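Local coordinates for protein pngf-ii (Elizabethkingia meningoseptica, PDB 4R4X) that cleaves N-linked glycans from glycoproteins as a peptide:N-glycosidase related to PNGase F, at residues A[398-403]-A[511-516]; A[423-428]-A[526-531]. One frame throughout, in Å; residues are numbered along the deposited sequence.

Both contacts lie in the C-terminal PNGase F-type domain; their centres are about 11 Å apart, and their side chains touch. Contact 2 is the buried one: two neighbouring strands of the large antiparallel sheet, 416-428 and 527-537, are joined by a regular backbone ladder. Contact 1 is partly buried and pins a loop to the end of strand 507-514 in the smaller facing sheet, using a phenylalanine ring, a water and a salt bridge in place of a ladder. Side chains of the two pack together, with V513 CG1 against the Y423 hydroxyl and I515 CG2 against the W528 indole, so that contact 1 closes over one face of contact 2.

Contact 1. Residues A[398-403]-A[511-516]; sequences TMFNSD and IQVKIP
F400 and D403 anchor the loop 398-403 to the end of strand 507-514, F400 through apolar contacts with V513 and I515 and D403 through a salt bridge to K514. The site belongs to the jelly-roll sandwich of the PNGase F family: strand 507-514 is in the smaller sheet, the loop leads into its neighbour 406-412, and the F400 ring points inward to touch V406 of that sheet and V530 of the larger one. The ring is held on both faces. With F400 CG anti to the carbonyl carbon (chi1 -69°), I515 CD1 lies 3.9 Å from the ring centroid and only 4° off its normal, a CH-pi contact, while CG of the selenomethionine M399 covers the centre of the opposite face. The edge is engaged as well, since V513 O lies in the ring plane, 3.5 Å from F400 CE1, and V513 CG1 adds an apolar contact to the same carbon. Near the root of the ring the two backbones come close, the carbonyl oxygens F400 O and I515 O standing 2.9 Å apart although both are acceptors. A water beside the ring edge joins the two segments here, accepting from I515 N at 3.0 Å and hydrogen-bonding to F400 O. The loop itself is tied down by Q517, which bonds to F400 N and T398 O. Toward solvent the chemistry becomes ionic. The extended K514 side chain runs past the carbonyl oxygen of D403, with CD and CE each 3.2 Å from D403 O, and its ammonium NZ meets D403 OD2 at 3.0 Å on the syn side, 28° out of the carboxylate plane.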
loop_
_atom_site.group_PDB
_atom_site.type_symbol
_atom_site.label_atom_id
_atom_site.label_comp_id
_atom_site.label_asym_id
_atom_site.label_seq_id
_atom_site.Cartn_x
_atom_site.Cartn_y
_atom_site.Cartn_z
ATOM N N THR A 398 9.554 30.212 6.541
ATOM C CA THR A 398 10.564 30.866 7.357
ATOM C C THR A 398 9.965 31.545 8.599
ATOM O O THR A 398 10.600 32.402 9.225
ATOM C CB THR A 398 11.283 31.909 6.499
ATOM O OG1 THR A 398 10.305 32.821 5.931
ATOM C CG2 THR A 398 12.014 31.232 5.377
HETATM N N MSE A 399 8.764 31.131 9.000
HETATM C CA MSE A 399 8.028 31.827 10.069
HETATM C C MSE A 399 8.532 31.548 11.460
HETATM O O MSE A 399 8.106 32.188 12.409
HETATM C CB MSE A 399 6.530 31.500 10.000
HETATM C CG MSE A 399 6.126 30.081 10.361
HETATM SE SE MSE A 399 6.260 28.896 8.783
HETATM C CE MSE A 399 4.776 29.613 7.703
ATOM N N PHE A 400 9.456 30.612 11.595
ATOM C CA PHE A 400 9.816 30.111 12.909
ATOM C C PHE A 400 10.913 30.915 13.587
ATOM O O PHE A 400 11.295 30.621 14.714
ATOM C CB PHE A 400 10.123 28.626 12.810
ATOM C CG PHE A 400 8.907 27.808 12.516
ATOM C CD1 PHE A 400 7.940 27.622 13.493
ATOM C CD2 PHE A 400 8.715 27.240 11.278
ATOM C CE1 PHE A 400 6.812 26.889 13.234
ATOM C CE2 PHE A 400 7.588 26.485 11.012
ATOM C CZ PHE A 400 6.627 26.315 11.988
ATOM N N ASN A 401 11.370 31.987 12.944
ATOM C CA ASN A 401 12.211 32.947 13.674
ATOM C C ASN A 401 11.437 33.832 14.660
ATOM O O ASN A 401 12.053 34.557 15.427
ATOM C CB ASN A 401 13.086 33.786 12.747
ATOM C CG ASN A 401 12.301 34.805 11.934
ATOM O OD1 ASN A 401 12.793 35.917 11.685
ATOM N ND2 ASN A 401 11.115 34.447 11.509
ATOM N N SER A 402 10.104 33.774 14.652
ATOM C CA SER A 402 9.302 34.455 15.664
ATOM C C SER A 402 8.923 33.423 16.702
ATOM O O SER A 402 8.562 32.303 16.340
ATOM C CB SER A 402 8.019 35.034 15.081
ATOM O OG SER A 402 7.065 35.293 16.106
ATOM N N ASP A 403 8.936 33.819 17.974
ATOM C CA ASP A 403 8.458 32.940 19.051
ATOM C C ASP A 403 7.002 32.485 18.846
ATOM O O ASP A 403 6.620 31.443 19.364
ATOM C CB ASP A 403 8.604 33.610 20.425
ATOM C CG ASP A 403 8.225 32.669 21.577
ATOM O OD1 ASP A 403 8.992 31.734 21.876
ATOM O OD2 ASP A 403 7.140 32.834 22.157
ATOM N N ILE A 511 -3.754 25.356 18.787
ATOM C CA ILE A 511 -2.545 24.554 18.758
ATOM C C ILE A 511 -1.459 25.482 18.253
ATOM O O ILE A 511 -1.713 26.336 17.397
ATOM C CB ILE A 511 -2.692 23.295 17.901
ATOM C CG1 ILE A 511 -3.551 22.264 18.629
ATOM C CG2 ILE A 511 -1.319 22.679 17.619
ATOM C CD1 ILE A 511 -4.018 21.082 17.773
ATOM N N GLN A 512 -0.261 25.333 18.801
ATOM C CA GLN A 512 0.863 26.160 18.402
ATOM C C GLN A 512 2.146 25.345 18.246
ATOM O O GLN A 512 2.393 24.437 19.023
ATOM C CB GLN A 512 1.074 27.266 19.413
ATOM C CG GLN A 512 2.220 28.196 19.037
ATOM C CD GLN A 512 2.362 29.343 20.005
ATOM O OE1 GLN A 512 2.666 30.477 19.612
ATOM N NE2 GLN A 512 2.144 29.059 21.263
ATOM N N VAL A 513 2.925 25.664 17.213
ATOM C CA VAL A 513 4.247 25.055 17.008
ATOM C C VAL A 513 5.308 26.122 17.052
ATOM O O VAL A 513 5.191 27.130 16.366
ATOM C CB VAL A 513 4.358 24.341 15.651
ATOM C CG1 VAL A 513 5.726 23.671 15.488
ATOM C CG2 VAL A 513 3.242 23.323 15.536
ATOM N N LYS A 514 6.346 25.875 17.848
ATOM C CA LYS A 514 7.495 26.757 17.958
ATOM C C LYS A 514 8.742 25.922 17.650
ATOM O O LYS A 514 8.845 24.786 18.113
ATOM C CB LYS A 514 7.636 27.309 19.378
ATOM C CG LYS A 514 6.486 28.187 19.857
ATOM C CD LYS A 514 6.834 28.861 21.179
ATOM C CE LYS A 514 5.636 29.569 21.781
ATOM N NZ LYS A 514 6.013 30.166 23.083
ATOM N N ILE A 515 9.663 26.490 16.868
ATOM C CA ILE A 515 10.944 25.861 16.499
ATOM C C ILE A 515 11.997 26.975 16.466
ATOM O O ILE A 515 11.732 28.022 15.863
ATOM C CB ILE A 515 10.845 25.236 15.078
ATOM C CG1 ILE A 515 9.679 24.249 15.005
ATOM C CG2 ILE A 515 12.124 24.536 14.673
ATOM C CD1 ILE A 515 9.371 23.783 13.588
ATOM N N PRO A 516 13.177 26.783 17.104
ATOM C CA PRO A 516 14.226 27.814 17.103
ATOM C C PRO A 516 14.988 27.811 15.775
ATOM O O PRO A 516 16.110 27.297 15.675
ATOM C CB PRO A 516 15.121 27.433 18.289
ATOM C CG PRO A 516 14.930 25.975 18.434
ATOM C CD PRO A 516 13.563 25.630 17.925
HETATM O O HOH W 1 9.373 29.491 16.503
#

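Contact 2. Residues A[423-428]-A[526-531]; sequences YITTGH and SFWNVS
Segments 423-428 and 526-531 pair in antiparallel register, the strand axes 4.7 Å apart and 177° from each other in direction. I424-S531, T426-N529 and H428-F527 are hydrogen-bonded pairs, alternating with the non-hydrogen-bonded pairs T425-V530 and G427-W528. All six N-H...O bonds of the ladder are made, from S531 N to I424 O at 2.9 Å to F527 N to H428 O at 3.1 Å, and this last donor stands well above the carbonyl plane. On the face carrying T425, V530 and W528, the indole lies flat against the backbone of G427: with no side chain there, CA sits 3.4 Å from the centroid of the six-membered ring, a CH-pi contact. T425 OG1 meets the edge of the same indole, 3.4 Å from W528 CE3. The strands are neighbours in the large antiparallel sheet of the PNGase F jelly roll, and this face turns to the smaller sheet, where N442 OD1 binds the hydroxyls of both Y423 and T425; W528 NE1 is held by D435. The opposite face, shared by T426 and N529, carries H428 and F527. F527 CG takes the crowded position between backbone N and carbonyl carbon (chi1 59°), and H428 CB lies over the face of the F527 ring, displaced toward the rim, 3.5 Å from the centroid. The two rings are nearly parallel, at 13°, but slid apart so that they hardly overlap, whereas W488 stacks on the imidazole. H428 NE2 is hydrogen-bonded to T426 OG1 at 2.8 Å, and the N529 side chain crosses that of H428 at about a right angle.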
loop_
_atom_site.group_PDB
_atom_site.type_symbol
_atom_site.label_atom_id
_atom_site.label_comp_id
_atom_site.label_asym_id
_atom_site.label_seq_id
_atom_site.Cartn_x
_atom_site.Cartn_y
_atom_site.Cartn_z
ATOM N N TYR A 423 1.631 14.739 12.967
ATOM C CA TYR A 423 2.581 15.827 12.790
ATOM C C TYR A 423 3.759 15.356 11.948
ATOM O O TYR A 423 4.457 14.398 12.315
ATOM C CB TYR A 423 3.075 16.304 14.149
ATOM C CG TYR A 423 4.051 17.463 14.133
ATOM C CD1 TYR A 423 3.641 18.739 13.764
ATOM C CD2 TYR A 423 5.373 17.297 14.544
ATOM C CE1 TYR A 423 4.525 19.812 13.777
ATOM C CE2 TYR A 423 6.252 18.370 14.597
ATOM C CZ TYR A 423 5.824 19.624 14.207
ATOM O OH TYR A 423 6.688 20.694 14.196
ATOM N N ILE A 424 3.922 15.999 10.800
ATOM C CA ILE A 424 5.038 15.734 9.881
ATOM C C ILE A 424 5.949 16.940 9.873
ATOM O O ILE A 424 5.520 18.033 9.536
ATOM C CB ILE A 424 4.554 15.447 8.451
ATOM C CG1 ILE A 424 3.536 14.315 8.468
ATOM C CG2 ILE A 424 5.729 15.065 7.543
ATOM C CD1 ILE A 424 2.902 14.021 7.119
ATOM N N THR A 425 7.208 16.743 10.235
ATOM C CA THR A 425 8.157 17.843 10.280
ATOM C C THR A 425 9.478 17.500 9.612
ATOM O O THR A 425 10.030 16.409 9.852
ATOM C CB THR A 425 8.431 18.332 11.725
ATOM O OG1 THR A 425 9.390 19.396 11.681
ATOM C CG2 THR A 425 8.956 17.183 12.640
ATOM N N THR A 426 9.966 18.440 8.796
ATOM C CA THR A 426 11.331 18.398 8.270
ATOM C C THR A 426 11.968 19.785 8.277
ATOM O O THR A 426 11.305 20.795 8.039
ATOM C CB THR A 426 11.415 17.780 6.861
ATOM O OG1 THR A 426 10.634 18.522 5.917
ATOM C CG2 THR A 426 10.951 16.348 6.888
ATOM N N GLY A 427 13.261 19.798 8.574
ATOM C CA GLY A 427 14.042 20.988 8.688
ATOM C C GLY A 427 14.915 21.133 7.459
ATOM O O GLY A 427 15.416 20.139 6.906
ATOM N N HIS A 428 15.060 22.379 7.014
ATOM C CA HIS A 428 15.770 22.712 5.767
ATOM C C HIS A 428 16.667 23.935 5.917
ATOM O O HIS A 428 16.511 24.724 6.853
ATOM C CB HIS A 428 14.756 22.945 4.650
ATOM C CG HIS A 428 13.857 21.779 4.441
ATOM N ND1 HIS A 428 14.194 20.735 3.616
ATOM C CD2 HIS A 428 12.699 21.426 5.047
ATOM C CE1 HIS A 428 13.262 19.804 3.688
ATOM N NE2 HIS A 428 12.347 20.196 4.554
ATOM N N SER A 526 17.137 29.096 6.516
ATOM C CA SER A 526 16.539 27.919 7.115
ATOM C C SER A 526 14.991 28.040 7.122
ATOM O O SER A 526 14.419 29.136 7.197
ATOM C CB SER A 526 17.095 27.682 8.523
ATOM O OG SER A 526 18.397 27.104 8.448
ATOM N N PHE A 527 14.325 26.899 7.018
ATOM C CA PHE A 527 12.868 26.851 7.009
ATOM C C PHE A 527 12.364 25.475 7.372
ATOM O O PHE A 527 13.118 24.490 7.319
ATOM C CB PHE A 527 12.293 27.308 5.656
ATOM C CG PHE A 527 12.762 26.493 4.477
ATOM C CD1 PHE A 527 12.026 25.404 4.021
ATOM C CD2 PHE A 527 13.903 26.863 3.780
ATOM C CE1 PHE A 527 12.443 24.671 2.915
ATOM C CE2 PHE A 527 14.321 26.138 2.675
ATOM C CZ PHE A 527 13.595 25.035 2.247
ATOM N N TRP A 528 11.107 25.411 7.816
ATOM C CA TRP A 528 10.553 24.162 8.366
ATOM C C TRP A 528 9.221 23.819 7.705
ATOM O O TRP A 528 8.266 24.593 7.797
ATOM C CB TRP A 528 10.403 24.264 9.883
ATOM C CG TRP A 528 11.728 24.179 10.556
ATOM C CD1 TRP A 528 12.658 25.173 10.665
ATOM C CD2 TRP A 528 12.318 23.011 11.117
ATOM N NE1 TRP A 528 13.789 24.691 11.279
ATOM C CE2 TRP A 528 13.597 23.369 11.581
ATOM C CE3 TRP A 528 11.875 21.700 11.311
ATOM C CZ2 TRP A 528 14.436 22.459 12.228
ATOM C CZ3 TRP A 528 12.715 20.802 11.941
ATOM C CH2 TRP A 528 13.975 21.171 12.375
ATOM N N ASN A 529 9.184 22.668 7.029
ATOM C CA ASN A 529 7.973 22.126 6.432
ATOM C C ASN A 529 7.251 21.289 7.478
ATOM O O ASN A 529 7.708 20.178 7.817
ATOM C CB ASN A 529 8.305 21.240 5.236
ATOM C CG ASN A 529 8.757 22.011 4.021
ATOM O OD1 ASN A 529 8.207 23.046 3.669
ATOM N ND2 ASN A 529 9.722 21.451 3.325
ATOM N N VAL A 530 6.147 21.817 8.009
ATOM C CA VAL A 530 5.407 21.146 9.066
ATOM C C VAL A 530 3.916 21.082 8.725
ATOM O O VAL A 530 3.299 22.062 8.266
ATOM C CB VAL A 530 5.655 21.775 10.464
ATOM C CG1 VAL A 530 7.146 21.953 10.731
ATOM C CG2 VAL A 530 4.976 23.118 10.605
ATOM N N SER A 531 3.350 19.895 8.889
ATOM C CA SER A 531 1.900 19.743 8.802
ATOM C C SER A 531 1.326 19.050 10.028
ATOM O O SER A 531 1.968 18.208 10.682
ATOM C CB SER A 531 1.487 19.037 7.509
ATOM O OG SER A 531 1.701 17.660 7.609
#